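Local coordinates for actin-related protein 8 (Homo sapiens, PDB 4FO0) that binds ATP, shows low basal ATPase activity without polymerising, and is a proposed core component of the INO80 chromatin remodelling complex, at residues A[249-254]-A[482-487]; A[256-261]-A[478-483]. All coordinates share one frame; numbering follows the deposited sequence.

Interaction 1: residues A[249-254]-A[482-487]; sequences CIVDVG and KAILHS. With ATP (adenosine-5'-triphosphate), chain C.
Ile484 lies against the strand through both of its branches, one on Val251 and the other on Cys249, and with no hydrogen bond between the segments the contact is purely apolar. Walking along the helix, Ala483 turns its methyl to Leu478 and Leu276 rather than to this strand. At Ile484 the first bond leads off across the strand face rather than straight at it, and the branches make up the difference. CG1 stands anti to the carbonyl carbon (chi1 -70°) and the chain then runs on extended (chi2 168°), which brings CG1 within 3.7 Å of Val251 CG2 and lays CD1 on that same methyl. The two side chains cross at about a right angle. CG2 takes the other direction and rests 4.1 Å from Cys249 SG, a loose apolar touch. Leu485 points away and touches Met528. Ser487, one turn on from Ala483, has its backbone N hydrogen-bonded to Ala483 O, Ser487 N to Ala483 O being 2.8 Å; its hydroxyl is hydrogen-bonded to Thr272 O, a buried polar group satisfied outside this pair.

The strand shows the usual alternation: Cys249 and Val251 look to the helix, while Ile250 packs against Ala239 and Thr240 of helix 235-243 beyond the other face. Further along, Asp252, Val253 and Gly254 belong to the ATP site, in the phosphate-binding hairpin familiar from actin; Gly254 CA lies 3.4 Å from ATP O1G, where a side chain would run into the phosphate. Within the sheet, strand 247-253 has strand 258-264 antiparallel on one side and strand 503-507 parallel on the other, with helix 480-489 resting across the face that Cys249 and Val251 present.

Interaction 2: residues A[256-261]-A[478-483]; sequences QKTSVC and LGLDKA. With ATP (adenosine-5'-triphosphate), chain C.
Methyl groups, not planar ones, meet where Thr258 faces Leu480, and no ring face or edge takes part. Thr258 CG2 touches Leu480 CD1 at 3.8 Å, the side chains crossing at about a right angle. Thr258 OG1 stands anti to the carbonyl carbon (chi1 -65°), hydrogen-bonded to Tyr278 O, and this leaves CG2 anti to the backbone N and turned to the helix. Two residues on, Val260 CG2 sits 4.0 Å from Ala483 CB.

The other end of the segment grips the gamma-phosphate. O3G receives two backbone bonds, from Gln256 N (2.7 Å) and from Lys257 N (2.8 Å), while the lysine chain, bent at chi2 and chi4, curls back so that Lys257 NZ hydrogen-bonds ATP O1G at 2.7 Å. With an alanine here O1G would probably lose this charged partner, and Asp252 its weak, long ion pair.

Gly479 is the N-cap residue of the helix, and Asp481 at its first turn forms a salt bridge with Arg523. Strand 258-264 runs between strands 247-253 and 274-276; Leu480 also reaches Val251 of the former and Ala483 Leu276 of the latter, which places the start of helix 480-489 across three strands.

How the interactions relate
From the N terminus, strand 247-253 comes first, turns at the ATP phosphates and returns antiparallel as strand 258-264; Ile250 N to Cys261 O, 2.8 Å, is probably one of the hydrogen bonds joining the pair. The chain then travels over two hundred residues, including the unmodelled 380-470, before helix 480-489 comes back to this hairpin. Interaction 2 closes the shorter loop, from the second strand to the helix start; interaction 1 closes the longer one around it, from the first strand to the next turn. The loops therefore nest, apart from the shared Lys482 and Ala483, and the helix joins both arms of the nucleotide-binding hairpin.

Interaction 1: residues A[249-254]-A[482-487]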
loop_
_atom_site.group_PDB
_atom_site.type_symbol
_atom_site.label_atom_id
_atom_site.label_comp_id
_atom_site.label_asym_id
_atom_site.label_seq_id
_atom_site.Cartn_x
_atom_site.Cartn_y
_atom_site.Cartn_z
ATOM N N CYS A 249 2.857 -0.005 -18.558
ATOM C CA CYS A 249 3.008 0.975 -17.497
ATOM C C CYS A 249 2.408 0.378 -16.210
ATOM O O CYS A 249 1.264 -0.094 -16.208
ATOM C CB CYS A 249 2.315 2.276 -17.886
ATOM S SG CYS A 249 2.424 3.587 -16.646
ATOM N N ILE A 250 3.192 0.366 -15.132
ATOM C CA ILE A 250 2.744 -0.191 -13.855
ATOM C C ILE A 250 2.486 0.898 -12.844
ATOM O O ILE A 250 3.308 1.801 -12.664
ATOM C CB ILE A 250 3.804 -1.068 -13.193
ATOM C CG1 ILE A 250 4.498 -1.918 -14.231
ATOM C CG2 ILE A 250 3.171 -1.914 -12.066
ATOM C CD1 ILE A 250 3.520 -2.709 -15.061
ATOM N N VAL A 251 1.362 0.785 -12.154
ATOM C CA VAL A 251 1.035 1.715 -11.087
ATOM C C VAL A 251 0.753 0.902 -9.845
ATOM O O VAL A 251 -0.161 0.081 -9.841
ATOM C CB VAL A 251 -0.216 2.543 -11.412
ATOM C CG1 VAL A 251 -0.481 3.514 -10.295
ATOM C CG2 VAL A 251 -0.048 3.266 -12.737
ATOM N N ASP A 252 1.543 1.099 -8.796
ATOM C CA ASP A 252 1.265 0.398 -7.555
ATOM C C ASP A 252 0.734 1.400 -6.543
ATOM O O ASP A 252 1.495 2.211 -6.009
ATOM C CB ASP A 252 2.517 -0.311 -7.035
ATOM C CG ASP A 252 2.260 -1.116 -5.737
ATOM O OD1 ASP A 252 1.360 -0.743 -4.946
ATOM O OD2 ASP A 252 2.971 -2.126 -5.503
ATOM N N VAL A 253 -0.573 1.366 -6.298
ATOM C CA VAL A 253 -1.142 2.213 -5.254
ATOM C C VAL A 253 -1.227 1.432 -3.963
ATOM O O VAL A 253 -2.022 0.491 -3.839
ATOM C CB VAL A 253 -2.542 2.747 -5.596
ATOM C CG1 VAL A 253 -2.864 3.926 -4.690
ATOM C CG2 VAL A 253 -2.618 3.163 -7.047
ATOM N N GLY A 254 -0.395 1.804 -3.000
ATOM C CA GLY A 254 -0.391 1.114 -1.730
ATOM C C GLY A 254 -1.139 1.906 -0.689
ATOM O O GLY A 254 -1.964 2.771 -0.999
ATOM N N LYS A 482 -1.977 12.338 -14.163
ATOM C CA LYS A 482 -0.872 13.169 -14.619
ATOM C C LYS A 482 0.474 12.449 -14.492
ATOM O O LYS A 482 1.325 12.549 -15.379
ATOM C CB LYS A 482 -0.832 14.474 -13.821
ATOM C CG LYS A 482 -2.051 15.333 -14.006
ATOM C CD LYS A 482 -1.974 16.636 -13.216
ATOM C CE LYS A 482 -3.313 17.384 -13.243
ATOM N NZ LYS A 482 -4.430 16.591 -12.602
ATOM N N ALA A 483 0.661 11.740 -13.381
ATOM C CA ALA A 483 1.880 10.978 -13.148
ATOM C C ALA A 483 2.034 9.859 -14.169
ATOM O O ALA A 483 3.115 9.644 -14.719
ATOM C CB ALA A 483 1.865 10.396 -11.772
ATOM N N ILE A 484 0.957 9.130 -14.416
ATOM C CA ILE A 484 1.006 8.079 -15.414
ATOM C C ILE A 484 1.428 8.650 -16.754
ATOM O O ILE A 484 2.327 8.124 -17.397
ATOM C CB ILE A 484 -0.341 7.388 -15.563
ATOM C CG1 ILE A 484 -0.620 6.561 -14.308
ATOM C CG2 ILE A 484 -0.369 6.522 -16.851
ATOM C CD1 ILE A 484 -2.028 6.064 -14.223
ATOM N N LEU A 485 0.769 9.728 -17.165
ATOM C CA LEU A 485 1.063 10.382 -18.431
ATOM C C LEU A 485 2.511 10.863 -18.465
ATOM O O LEU A 485 3.281 10.519 -19.357
ATOM C CB LEU A 485 0.105 11.551 -18.647
ATOM C CG LEU A 485 -1.330 11.117 -18.950
ATOM C CD1 LEU A 485 -2.229 12.311 -19.191
ATOM C CD2 LEU A 485 -1.373 10.166 -20.127
ATOM N N HIS A 486 2.877 11.653 -17.470
ATOM C CA HIS A 486 4.232 12.162 -17.376
ATOM C C HIS A 486 5.282 11.059 -17.484
ATOM O O HIS A 486 6.285 11.209 -18.169
ATOM C CB HIS A 486 4.414 12.916 -16.069
ATOM C CG HIS A 486 5.808 13.403 -15.860
ATOM N ND1 HIS A 486 6.801 12.606 -15.335
ATOM C CD2 HIS A 486 6.382 14.601 -16.121
ATOM C CE1 HIS A 486 7.926 13.295 -15.267
ATOM N NE2 HIS A 486 7.699 14.509 -15.738
ATOM N N SER A 487 5.044 9.957 -16.793
ATOM C CA SER A 487 5.951 8.820 -16.802
ATOM C C SER A 487 6.120 8.251 -18.217
ATOM O O SER A 487 7.232 8.041 -18.686
ATOM C CB SER A 487 5.407 7.747 -15.847
ATOM O OG SER A 487 6.047 6.493 -16.014
HETATM P PG ATP C . 2.696 0.714 0.445
HETATM O O1G ATP C . 2.688 -0.003 -0.878
HETATM O O2G ATP C . 3.949 0.536 1.267
HETATM O O3G ATP C . 2.208 2.147 0.411
HETATM P PB ATP C . 1.144 -1.598 1.275
HETATM O O1B ATP C . 0.963 -1.951 2.727
HETATM O O2B ATP C . 1.950 -2.448 0.305
HETATM O O3B ATP C . 1.574 -0.048 1.294
HETATM P PA ATP C . -1.289 -2.459 0.058
HETATM O O1A ATP C . -1.481 -3.514 1.116
HETATM O O2A ATP C . -0.912 -2.812 -1.358
HETATM O O3A ATP C . -0.315 -1.342 0.656
HETATM O "O5'" ATP C . -2.641 -1.612 0.002
HETATM C "C5'" ATP C . -3.172 -1.150 1.234
HETATM C "C4'" ATP C . -4.268 -0.159 0.934
HETATM O "O4'" ATP C . -5.243 -0.824 0.144
HETATM C "C3'" ATP C . -4.980 0.333 2.183
HETATM O "O3'" ATP C . -5.072 1.761 2.154
HETATM C "C2'" ATP C . -6.355 -0.281 2.088
HETATM O "O2'" ATP C . -7.368 0.533 2.660
HETATM C "C1'" ATP C . -6.515 -0.375 0.592
HETATM N N9 ATP C . -7.622 -1.276 0.238
HETATM C C8 ATP C . -7.675 -2.596 0.466
HETATM N N7 ATP C . -8.846 -3.110 0.021
HETATM C C5 ATP C . -9.553 -2.103 -0.505
HETATM C C6 ATP C . -10.875 -1.961 -1.136
HETATM N N6 ATP C . -11.666 -3.051 -1.294
HETATM N N1 ATP C . -11.244 -0.718 -1.544
HETATM C C2 ATP C . -10.455 0.363 -1.384
HETATM N N3 ATP C . -9.238 0.299 -0.803
HETATM C C4 ATP C . -8.744 -0.885 -0.357
#

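Interaction 2: residues A[256-261]-A[478-483]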
loop_
_atom_site.group_PDB
_atom_site.type_symbol
_atom_site.label_atom_id
_atom_site.label_comp_id
_atom_site.label_asym_id
_atom_site.label_seq_id
_atom_site.Cartn_x
_atom_site.Cartn_y
_atom_site.Cartn_z
ATOM N N GLN A 256 0.353 3.856 1.468
ATOM C CA GLN A 256 1.033 5.122 1.730
ATOM C C GLN A 256 1.864 5.683 0.587
ATOM O O GLN A 256 2.156 6.872 0.573
ATOM C CB GLN A 256 1.891 4.994 2.977
ATOM C CG GLN A 256 1.030 5.022 4.203
ATOM C CD GLN A 256 1.720 4.475 5.380
ATOM O OE1 GLN A 256 2.924 4.683 5.573
ATOM N NE2 GLN A 256 0.980 3.733 6.184
ATOM N N LYS A 257 2.254 4.838 -0.361
ATOM C CA LYS A 257 3.053 5.315 -1.479
ATOM C C LYS A 257 2.419 4.863 -2.756
ATOM O O LYS A 257 1.761 3.829 -2.783
ATOM C CB LYS A 257 4.500 4.821 -1.390
ATOM C CG LYS A 257 4.684 3.350 -1.654
ATOM C CD LYS A 257 4.919 3.075 -3.133
ATOM C CE LYS A 257 4.740 1.596 -3.456
ATOM N NZ LYS A 257 3.331 1.152 -3.247
ATOM N N THR A 258 2.601 5.654 -3.805
ATOM C CA THR A 258 2.150 5.282 -5.140
ATOM C C THR A 258 3.311 5.303 -6.119
ATOM O O THR A 258 3.962 6.330 -6.264
ATOM C CB THR A 258 1.119 6.259 -5.650
ATOM O OG1 THR A 258 -0.042 6.180 -4.823
ATOM C CG2 THR A 258 0.755 5.933 -7.096
ATOM N N SER A 259 3.571 4.170 -6.775
ATOM C CA SER A 259 4.642 4.081 -7.759
ATOM C C SER A 259 4.067 4.105 -9.149
ATOM O O SER A 259 3.039 3.481 -9.414
ATOM C CB SER A 259 5.428 2.783 -7.607
ATOM O OG SER A 259 6.166 2.742 -6.400
ATOM N N VAL A 260 4.740 4.833 -10.032
ATOM C CA VAL A 260 4.486 4.757 -11.460
ATOM C C VAL A 260 5.798 4.461 -12.184
ATOM O O VAL A 260 6.864 4.954 -11.793
ATOM C CB VAL A 260 3.914 6.067 -12.002
ATOM C CG1 VAL A 260 3.348 5.857 -13.400
ATOM C CG2 VAL A 260 2.828 6.563 -11.089
ATOM N N CYS A 261 5.732 3.642 -13.226
ATOM C CA CYS A 261 6.896 3.450 -14.073
ATOM C C CYS A 261 6.554 2.632 -15.302
ATOM O O CYS A 261 5.504 1.989 -15.371
ATOM C CB CYS A 261 8.049 2.816 -13.297
ATOM S SG CYS A 261 7.956 1.013 -13.093
ATOM N N LEU A 478 1.289 15.411 -7.266
ATOM C CA LEU A 478 0.931 15.158 -8.641
ATOM C C LEU A 478 -0.159 14.101 -8.685
ATOM O O LEU A 478 -0.005 13.019 -8.121
ATOM C CB LEU A 478 2.178 14.659 -9.376
ATOM C CG LEU A 478 2.106 14.541 -10.880
ATOM C CD1 LEU A 478 1.910 15.923 -11.439
ATOM C CD2 LEU A 478 3.373 13.913 -11.395
ATOM N N GLY A 479 -1.265 14.408 -9.348
ATOM C CA GLY A 479 -2.362 13.464 -9.441
ATOM C C GLY A 479 -1.971 12.183 -10.160
ATOM O O GLY A 479 -1.072 12.149 -11.000
ATOM N N LEU A 480 -2.665 11.111 -9.829
ATOM C CA LEU A 480 -2.312 9.802 -10.340
ATOM C C LEU A 480 -2.259 9.751 -11.886
ATOM O O LEU A 480 -1.299 9.249 -12.461
ATOM C CB LEU A 480 -3.270 8.773 -9.753
ATOM C CG LEU A 480 -3.055 7.318 -10.136
ATOM C CD1 LEU A 480 -1.626 6.932 -9.880
ATOM C CD2 LEU A 480 -4.001 6.453 -9.329
ATOM N N ASP A 481 -3.273 10.300 -12.549
ATOM C CA ASP A 481 -3.331 10.303 -14.012
ATOM C C ASP A 481 -2.230 11.143 -14.688
ATOM O O ASP A 481 -1.633 10.711 -15.671
ATOM C CB ASP A 481 -4.723 10.733 -14.500
ATOM C CG ASP A 481 -5.178 12.080 -13.918
ATOM O OD1 ASP A 481 -4.567 12.585 -12.946
ATOM O OD2 ASP A 481 -6.173 12.628 -14.435
ATOM N N LYS A 482 -1.977 12.338 -14.163
ATOM C CA LYS A 482 -0.872 13.169 -14.619
ATOM C C LYS A 482 0.474 12.449 -14.492
ATOM O O LYS A 482 1.325 12.549 -15.379
ATOM C CB LYS A 482 -0.832 14.474 -13.821
ATOM C CG LYS A 482 -2.051 15.333 -14.006
ATOM C CD LYS A 482 -1.974 16.636 -13.216
ATOM C CE LYS A 482 -3.313 17.384 -13.243
ATOM N NZ LYS A 482 -4.430 16.591 -12.602
ATOM N N ALA A 483 0.661 11.740 -13.381
ATOM C CA ALA A 483 1.880 10.978 -13.148
ATOM C C ALA A 483 2.034 9.859 -14.169
ATOM O O ALA A 483 3.115 9.644 -14.719
ATOM C CB ALA A 483 1.865 10.396 -11.772
HETATM P PG ATP C . 2.696 0.714 0.445
HETATM O O1G ATP C . 2.688 -0.003 -0.878
HETATM O O2G ATP C . 3.949 0.536 1.267
HETATM O O3G ATP C . 2.208 2.147 0.411
HETATM P PB ATP C . 1.144 -1.598 1.275
HETATM O O1B ATP C . 0.963 -1.951 2.727
HETATM O O2B ATP C . 1.950 -2.448 0.305
HETATM O O3B ATP C . 1.574 -0.048 1.294
HETATM P PA ATP C . -1.289 -2.459 0.058
HETATM O O1A ATP C . -1.481 -3.514 1.116
HETATM O O2A ATP C . -0.912 -2.812 -1.358
HETATM O O3A ATP C . -0.315 -1.342 0.656
HETATM O "O5'" ATP C . -2.641 -1.612 0.002
HETATM C "C5'" ATP C . -3.172 -1.150 1.234
HETATM C "C4'" ATP C . -4.268 -0.159 0.934
HETATM O "O4'" ATP C . -5.243 -0.824 0.144
HETATM C "C3'" ATP C . -4.980 0.333 2.183
HETATM O "O3'" ATP C . -5.072 1.761 2.154
HETATM C "C2'" ATP C . -6.355 -0.281 2.088
HETATM O "O2'" ATP C . -7.368 0.533 2.660
HETATM C "C1'" ATP C . -6.515 -0.375 0.592
HETATM N N9 ATP C . -7.622 -1.276 0.238
HETATM C C8 ATP C . -7.675 -2.596 0.466
HETATM N N7 ATP C . -8.846 -3.110 0.021
HETATM C C5 ATP C . -9.553 -2.103 -0.505
HETATM C C6 ATP C . -10.875 -1.961 -1.136
HETATM N N6 ATP C . -11.666 -3.051 -1.294
HETATM N N1 ATP C . -11.244 -0.718 -1.544
HETATM C C2 ATP C . -10.455 0.363 -1.384
HETATM N N3 ATP C . -9.238 0.299 -0.803
HETATM C C4 ATP C . -8.744 -0.885 -0.357
#